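Local coordinates for protein Ras-3 from Cryphonectria parasitica (Cryphonectria parasitica, PDB 4KU4) that belongs to the Ras family of small P-loop proteins and is seen here with bound guanosine-5'-diphosphate and magnesium, at residues Arg79-Val92 against Ala104-Leu118. Residues are numbered along the deposited sequence; the frame is centred on the assembly and turned at random.
Sequences REQWIRQNELFVIV and AERLFEEVIQTKRKL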
# COMPACT_ATOMS: atom_id res chain seq x y z
N ARG A 79 -3.76 13.99 -5.39
CA ARG A 79 -2.99 12.75 -5.37
C ARG A 79 -1.50 13.05 -5.49
O ARG A 79 -0.68 12.40 -4.85
CB ARG A 79 -3.44 11.80 -6.49
CG ARG A 79 -2.87 10.41 -6.36
CD ARG A 79 -3.55 9.47 -7.34
NE ARG A 79 -4.98 9.73 -7.45
CZ ARG A 79 -5.57 10.26 -8.53
NH1 ARG A 79 -6.88 10.47 -8.55
NH2 ARG A 79 -4.84 10.57 -9.58
N GLU A 80 -1.16 14.06 -6.28
CA GLU A 80 0.24 14.46 -6.45
C GLU A 80 0.86 14.98 -5.15
O GLU A 80 2.05 14.80 -4.92
CB GLU A 80 0.39 15.49 -7.57
CG GLU A 80 1.39 15.08 -8.64
CD GLU A 80 2.07 16.27 -9.30
OE1 GLU A 80 1.36 17.19 -9.75
OE2 GLU A 80 3.32 16.28 -9.37
N GLN A 81 0.07 15.63 -4.31
CA GLN A 81 0.61 16.08 -3.02
C GLN A 81 0.87 14.86 -2.13
O GLN A 81 1.91 14.76 -1.50
CB GLN A 81 -0.35 17.05 -2.33
CG GLN A 81 0.33 17.95 -1.30
CD GLN A 81 -0.34 19.32 -1.21
OE1 GLN A 81 -1.52 19.42 -0.90
NE2 GLN A 81 0.42 20.38 -1.50
N TRP A 82 -0.09 13.94 -2.12
CA TRP A 82 0.07 12.71 -1.35
C TRP A 82 1.38 12.02 -1.71
O TRP A 82 2.09 11.48 -0.85
CB TRP A 82 -1.11 11.77 -1.61
CG TRP A 82 -2.48 12.28 -1.22
CD1 TRP A 82 -2.78 13.24 -0.30
CD2 TRP A 82 -3.74 11.83 -1.75
NE1 TRP A 82 -4.15 13.41 -0.22
CE2 TRP A 82 -4.76 12.55 -1.10
CE3 TRP A 82 -4.10 10.87 -2.71
CZ2 TRP A 82 -6.11 12.36 -1.38
CZ3 TRP A 82 -5.45 10.68 -2.98
CH2 TRP A 82 -6.43 11.42 -2.32
N ILE A 83 1.73 12.04 -2.99
CA ILE A 83 2.93 11.36 -3.47
C ILE A 83 4.23 12.08 -3.09
O ILE A 83 5.21 11.45 -2.71
CB ILE A 83 2.87 11.12 -5.01
CG1 ILE A 83 1.69 10.20 -5.33
CG2 ILE A 83 4.16 10.53 -5.53
CD1 ILE A 83 1.35 10.09 -6.81
N ARG A 84 4.23 13.41 -3.19
CA ARG A 84 5.40 14.19 -2.83
C ARG A 84 5.75 14.02 -1.36
O ARG A 84 6.93 14.00 -0.99
CB ARG A 84 5.18 15.68 -3.14
CG ARG A 84 4.91 15.97 -4.60
CD ARG A 84 4.57 17.45 -4.83
NE ARG A 84 5.66 18.18 -5.47
CZ ARG A 84 6.18 19.31 -5.00
NH1 ARG A 84 5.70 19.84 -3.88
NH2 ARG A 84 7.17 19.91 -5.65
N GLN A 85 4.73 13.87 -0.52
CA GLN A 85 4.94 13.89 0.93
C GLN A 85 5.12 12.51 1.56
O GLN A 85 5.13 12.38 2.78
CB GLN A 85 3.80 14.64 1.62
CG GLN A 85 3.78 16.12 1.27
CD GLN A 85 2.48 16.81 1.64
OE1 GLN A 85 2.30 18.00 1.36
NE2 GLN A 85 1.57 16.08 2.27
N ASN A 86 5.25 11.48 0.73
CA ASN A 86 5.50 10.13 1.24
C ASN A 86 6.67 9.44 0.53
O ASN A 86 7.00 9.75 -0.62
CB ASN A 86 4.23 9.28 1.17
CG ASN A 86 3.21 9.68 2.20
OD1 ASN A 86 3.25 9.23 3.35
ND2 ASN A 86 2.27 10.52 1.79
N GLU A 87 7.31 8.49 1.22
CA GLU A 87 8.49 7.80 0.71
C GLU A 87 8.14 6.45 0.07
O GLU A 87 8.74 6.05 -0.93
CB GLU A 87 9.52 7.58 1.85
CG GLU A 87 10.37 6.30 1.71
CD GLU A 87 11.33 6.01 2.90
OE1 GLU A 87 10.87 5.80 4.06
OE2 GLU A 87 12.56 5.93 2.65
N LEU A 88 7.16 5.77 0.65
CA LEU A 88 6.82 4.42 0.24
C LEU A 88 5.34 4.36 -0.06
O LEU A 88 4.57 5.16 0.48
CB LEU A 88 7.16 3.43 1.35
CG LEU A 88 8.54 3.57 1.98
CD1 LEU A 88 8.65 2.77 3.28
CD2 LEU A 88 9.64 3.16 0.99
N PHE A 89 4.93 3.40 -0.88
CA PHE A 89 3.58 3.35 -1.39
C PHE A 89 2.94 1.97 -1.42
O PHE A 89 3.55 0.99 -1.83
CB PHE A 89 3.53 3.96 -2.80
CG PHE A 89 3.93 5.41 -2.82
CD1 PHE A 89 2.97 6.40 -2.66
CD2 PHE A 89 5.26 5.77 -2.97
CE1 PHE A 89 3.33 7.74 -2.66
CE2 PHE A 89 5.62 7.11 -2.97
CZ PHE A 89 4.65 8.10 -2.81
N VAL A 90 1.70 1.93 -0.98
CA VAL A 90 0.89 0.74 -1.05
C VAL A 90 -0.27 1.05 -1.97
O VAL A 90 -1.14 1.86 -1.63
CB VAL A 90 0.38 0.36 0.34
CG1 VAL A 90 -0.50 -0.90 0.26
CG2 VAL A 90 1.56 0.16 1.31
N ILE A 91 -0.27 0.44 -3.16
CA ILE A 91 -1.31 0.67 -4.14
C ILE A 91 -2.25 -0.52 -4.15
O ILE A 91 -1.87 -1.63 -4.51
CB ILE A 91 -0.68 0.93 -5.51
CG1 ILE A 91 0.35 2.05 -5.37
CG2 ILE A 91 -1.77 1.25 -6.56
CD1 ILE A 91 0.92 2.52 -6.70
N VAL A 92 -3.48 -0.28 -3.69
CA VAL A 92 -4.44 -1.35 -3.44
C VAL A 92 -5.47 -1.52 -4.56
O VAL A 92 -6.02 -0.54 -5.09
CB VAL A 92 -5.19 -1.09 -2.11
CG1 VAL A 92 -6.04 -2.29 -1.72
CG2 VAL A 92 -4.19 -0.77 -1.01
N ALA A 104 -5.06 0.69 -10.48
CA ALA A 104 -3.82 0.54 -9.74
C ALA A 104 -2.59 0.64 -10.65
O ALA A 104 -1.59 1.26 -10.29
CB ALA A 104 -3.83 -0.78 -9.00
N GLU A 105 -2.66 0.02 -11.82
CA GLU A 105 -1.58 0.10 -12.80
C GLU A 105 -1.35 1.55 -13.23
O GLU A 105 -0.21 2.02 -13.27
CB GLU A 105 -1.92 -0.76 -14.01
CG GLU A 105 -0.85 -0.80 -15.09
CD GLU A 105 -1.20 -1.74 -16.22
OE1 GLU A 105 -2.35 -2.25 -16.27
OE2 GLU A 105 -0.32 -1.97 -17.08
N ARG A 106 -2.43 2.26 -13.53
CA ARG A 106 -2.34 3.70 -13.82
C ARG A 106 -1.73 4.51 -12.67
O ARG A 106 -0.93 5.42 -12.90
CB ARG A 106 -3.71 4.26 -14.20
CG ARG A 106 -4.31 3.63 -15.45
CD ARG A 106 -5.49 4.45 -15.96
NE ARG A 106 -6.61 4.44 -15.02
CZ ARG A 106 -7.63 3.60 -15.10
NH1 ARG A 106 -7.68 2.70 -16.07
NH2 ARG A 106 -8.61 3.66 -14.20
N LEU A 107 -2.12 4.18 -11.44
CA LEU A 107 -1.62 4.86 -10.26
C LEU A 107 -0.13 4.63 -10.07
O LEU A 107 0.60 5.54 -9.69
CB LEU A 107 -2.38 4.40 -9.01
CG LEU A 107 -3.82 4.88 -8.99
CD1 LEU A 107 -4.65 4.11 -7.98
CD2 LEU A 107 -3.81 6.38 -8.69
N PHE A 108 0.33 3.42 -10.34
CA PHE A 108 1.77 3.16 -10.29
C PHE A 108 2.52 4.13 -11.22
O PHE A 108 3.53 4.71 -10.83
CB PHE A 108 2.08 1.71 -10.67
CG PHE A 108 3.54 1.43 -10.76
CD1 PHE A 108 4.25 1.02 -9.63
CD2 PHE A 108 4.22 1.58 -11.95
CE1 PHE A 108 5.61 0.77 -9.70
CE2 PHE A 108 5.57 1.33 -12.04
CZ PHE A 108 6.27 0.93 -10.90
N GLU A 109 2.03 4.32 -12.44
CA GLU A 109 2.70 5.23 -13.36
C GLU A 109 2.69 6.66 -12.85
O GLU A 109 3.69 7.36 -12.99
CB GLU A 109 2.11 5.16 -14.78
CG GLU A 109 3.14 5.18 -15.89
CD GLU A 109 3.39 6.57 -16.42
OE1 GLU A 109 4.20 6.72 -17.36
OE2 GLU A 109 2.77 7.53 -15.89
N GLU A 110 1.58 7.11 -12.25
CA GLU A 110 1.54 8.42 -11.61
C GLU A 110 2.63 8.53 -10.55
O GLU A 110 3.33 9.54 -10.47
CB GLU A 110 0.18 8.69 -10.95
CG GLU A 110 -0.96 9.08 -11.88
CD GLU A 110 -2.18 9.55 -11.10
OE1 GLU A 110 -2.03 9.87 -9.90
OE2 GLU A 110 -3.29 9.61 -11.68
N VAL A 111 2.78 7.50 -9.73
CA VAL A 111 3.80 7.55 -8.68
C VAL A 111 5.21 7.72 -9.25
O VAL A 111 5.95 8.62 -8.86
CB VAL A 111 3.72 6.33 -7.73
CG1 VAL A 111 4.97 6.24 -6.86
CG2 VAL A 111 2.46 6.42 -6.88
N ILE A 112 5.57 6.84 -10.18
CA ILE A 112 6.89 6.90 -10.81
C ILE A 112 7.16 8.25 -11.49
O ILE A 112 8.22 8.85 -11.27
CB ILE A 112 7.08 5.77 -11.82
CG1 ILE A 112 7.29 4.45 -11.08
CG2 ILE A 112 8.26 6.05 -12.73
CD1 ILE A 112 8.55 4.42 -10.28
N GLN A 113 6.21 8.73 -12.28
CA GLN A 113 6.38 9.99 -13.00
C GLN A 113 6.53 11.17 -12.05
O GLN A 113 7.36 12.05 -12.26
CB GLN A 113 5.20 10.24 -13.96
CG GLN A 113 5.08 9.20 -15.07
CD GLN A 113 6.30 9.14 -15.97
OE1 GLN A 113 7.17 10.01 -15.92
NE2 GLN A 113 6.38 8.10 -16.80
N THR A 114 5.72 11.19 -11.00
CA THR A 114 5.80 12.24 -10.00
C THR A 114 7.13 12.20 -9.26
O THR A 114 7.79 13.22 -9.11
CB THR A 114 4.62 12.17 -9.00
OG1 THR A 114 3.38 12.26 -9.71
CG2 THR A 114 4.71 13.30 -7.98
N LYS A 115 7.54 11.01 -8.82
CA LYS A 115 8.84 10.84 -8.16
C LYS A 115 10.02 11.16 -9.08
O LYS A 115 11.06 11.62 -8.63
CB LYS A 115 8.98 9.43 -7.58
CG LYS A 115 8.20 9.22 -6.30
CD LYS A 115 8.60 10.24 -5.23
CE LYS A 115 7.91 9.95 -3.90
NZ LYS A 115 8.21 10.98 -2.86
N ARG A 116 9.84 10.93 -10.38
CA ARG A 116 10.86 11.27 -11.37
C ARG A 116 11.01 12.79 -11.45
O ARG A 116 12.13 13.30 -11.58
CB ARG A 116 10.49 10.70 -12.73
CG ARG A 116 10.47 9.18 -12.78
CD ARG A 116 10.42 8.68 -14.21
NE ARG A 116 11.48 7.72 -14.51
CZ ARG A 116 11.32 6.65 -15.28
NH1 ARG A 116 12.34 5.82 -15.50
NH2 ARG A 116 10.14 6.40 -15.83
N LYS A 117 9.89 13.51 -11.36
CA LYS A 117 9.91 14.97 -11.40
C LYS A 117 10.80 15.52 -10.29
O LYS A 117 11.64 16.38 -10.53
CB LYS A 117 8.51 15.55 -11.20
N LEU A 118 10.58 15.03 -9.08
CA LEU A 118 11.28 15.53 -7.90
C LEU A 118 12.77 15.16 -7.90
O LEU A 118 13.61 15.97 -7.52
CB LEU A 118 10.61 15.02 -6.62
CG LEU A 118 9.22 15.61 -6.34
CD1 LEU A 118 8.56 14.93 -5.15
CD2 LEU A 118 9.33 17.11 -6.12
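Ile83 fits as a knob between Glu110, Val111, Thr114 and Lys115, its CD1 lying 3.8 Å from Val111 CG2 and its CG2 against the methyl of Thr114. Val111 uses both branches: CG2 serves Ile83, while CG1 lies over one face of Phe89, 4.1 Å from the ring centroid and 19° off its normal, a CH-pi contact. Further along the strand, Ile91 sets CG2 against Ala104 CB at 3.8 Å and turns CD1 onto the backbone of Phe108. At the helix-to-strand turn Lys115, partly exposed and bent at chi2 (-57°), passes its CE by the edge of the Phe89 ring and gives NZ to two carbonyls, Asn86 O at 2.8 Å and Ile83 O at 3.0 Å, tying down the turn. At the partly exposed border Arg79 makes a close salt bridge, NH2 reaching Glu110 OE1 at 2.9 Å by a nearly straight bond (167°). The solvent side is looser: exposed Arg84 merely crosses Leu118, NH2 3.6 Å from CD2, and Glu80 lies beside Thr114. With strand 88-92 and helix 104-118 nearly antiparallel, this is the helix-on-sheet packing of the Ras-type P-loop fold, where helices 77-84 and 98-118 pack together on one face of the central sheet.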